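Local coordinates for citrate lyase subunit beta-like protein (Mycobacterium tuberculosis H37Rv, PDB 6ARB) that binds magnesium, pyruvate and coenzyme A as a homotrimeric member of the HpcH/HpaI aldolase family, is probably a lyase and may serve fatty acid synthesis, at the interface of chains A and B. Coordinates in Å, arbitrary orientation; residue numbers count along the deposited sequence, not the author numbering. Chains: chain A/B, Citrate lyase subunit beta-like protein.

The interface of chains A and B. Residues chain A 207-208, 235, 267, 271, 274; chain B 154-155, 164.
A loop of chain B that follows helix 144-151 pushes B:Ser154 and B:Ser155 between the C-terminal end of helix 196-209 of chain A and the C-terminal helices 233-246 and 262-276 of the same chain, at one of the subunit contacts of the homotrimer. The carbonyl oxygen of A:Ala208, in the last turn of its helix, takes the backbone N of B:Ser154 at 2.8 Å and, more weakly, the N of B:Ser155. The helix end thus receives donors from the neighbouring subunit.

The B:Ser154 side chain lies against helix 262-276. Its CB packs against A:Met271 CG at 3.6 Å, while the A:Met271 chain runs extended past it and brings the methyl CE up to the B:Ser154 carbonyl oxygen. A:His267 adds its CB and the near part of its imidazole around that same oxygen, as a van der Waals contact. The hydroxyl OG lies between the backbone N and the carbonyl carbon (chi1 55°), where it meets the guanidinium of A:Arg274 in plane at its edge; NH1 donates to it at 3.2 Å, although this arginine is poorly ordered.

OG of B:Ser154 also contacts a water at 2.7 Å. That water lies 2.8 Å from the side-chain amine NZ of A:Lys235 and touches B:Ser155 OG as well, so it links the lysine to both serines. B:Ser155 OG is also gripped side-on by B:Arg164, with NE at 3.1 Å and NH2 donating to the same oxygen, each bond tilted about 16° from the guanidinium plane. These bonds within chain B would steady the guanidinium as a flat platform for chain A: the methyl CB of A:Ala208 sits over the centre of one face, 3.4 Å from B:Arg164 CZ.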
# COMPACT_ATOMS: atom_id res chain seq x y z
N ALA A 207 11.18 11.80 9.04
CA ALA A 207 11.49 13.16 8.61
C ALA A 207 11.72 13.22 7.09
O ALA A 207 11.35 14.20 6.44
CB ALA A 207 12.68 13.70 9.36
N ALA A 208 12.32 12.17 6.53
CA ALA A 208 12.68 12.16 5.11
C ALA A 208 11.45 12.07 4.21
O ALA A 208 11.49 12.54 3.07
CB ALA A 208 13.62 11.00 4.80
N LYS A 235 24.03 15.20 4.11
CA LYS A 235 22.88 15.70 3.35
C LYS A 235 22.90 17.22 3.25
O LYS A 235 22.68 17.77 2.17
CB LYS A 235 21.56 15.22 3.96
CG LYS A 235 21.20 13.75 3.64
CD LYS A 235 20.40 13.13 4.78
CE LYS A 235 19.96 11.70 4.45
NZ LYS A 235 18.93 11.66 3.38
N HIS A 267 13.70 19.58 -2.18
CA HIS A 267 14.22 18.66 -1.15
C HIS A 267 15.37 19.32 -0.39
O HIS A 267 15.43 19.27 0.85
CB HIS A 267 14.74 17.39 -1.80
CG HIS A 267 13.68 16.56 -2.47
ND1 HIS A 267 13.98 15.41 -3.17
CD2 HIS A 267 12.34 16.72 -2.57
CE1 HIS A 267 12.87 14.90 -3.67
NE2 HIS A 267 11.86 15.68 -3.32
N MET A 271 15.69 20.51 3.54
CA MET A 271 16.73 20.07 4.46
C MET A 271 17.31 21.28 5.19
O MET A 271 17.54 21.24 6.40
CB MET A 271 17.85 19.35 3.71
CG MET A 271 17.51 17.97 3.16
SD MET A 271 18.97 17.42 2.23
CE MET A 271 18.40 15.87 1.54
N ARG A 274 14.99 22.74 7.71
CA ARG A 274 15.00 21.94 8.93
C ARG A 274 16.21 22.23 9.81
O ARG A 274 16.09 22.26 11.04
CB ARG A 274 14.91 20.44 8.62
CG ARG A 274 13.52 19.96 8.19
CD ARG A 274 13.37 18.46 8.42
NE ARG A 274 12.53 17.83 7.41
CZ ARG A 274 12.98 17.02 6.45
NH1 ARG A 274 14.28 16.74 6.38
NH2 ARG A 274 12.14 16.50 5.57
N SER B 154 12.34 15.05 2.16
CA SER B 154 13.63 15.50 1.67
C SER B 154 14.37 14.48 0.81
O SER B 154 15.36 14.84 0.17
CB SER B 154 14.53 15.97 2.82
OG SER B 154 14.65 14.95 3.79
N SER B 155 13.93 13.22 0.80
CA SER B 155 14.56 12.22 -0.07
C SER B 155 13.63 11.05 -0.38
O SER B 155 12.94 10.54 0.51
CB SER B 155 15.86 11.71 0.53
OG SER B 155 15.61 10.91 1.66
N ARG B 164 11.76 4.78 -0.62
CA ARG B 164 11.09 4.76 0.68
C ARG B 164 9.66 4.23 0.52
O ARG B 164 9.11 4.20 -0.60
CB ARG B 164 11.15 6.14 1.34
CG ARG B 164 12.58 6.55 1.68
CD ARG B 164 12.60 7.88 2.41
NE ARG B 164 13.95 8.40 2.54
CZ ARG B 164 14.77 8.08 3.54
NH1 ARG B 164 14.37 7.24 4.50
NH2 ARG B 164 15.99 8.61 3.58
O HOH W 1 16.46 12.98 3.70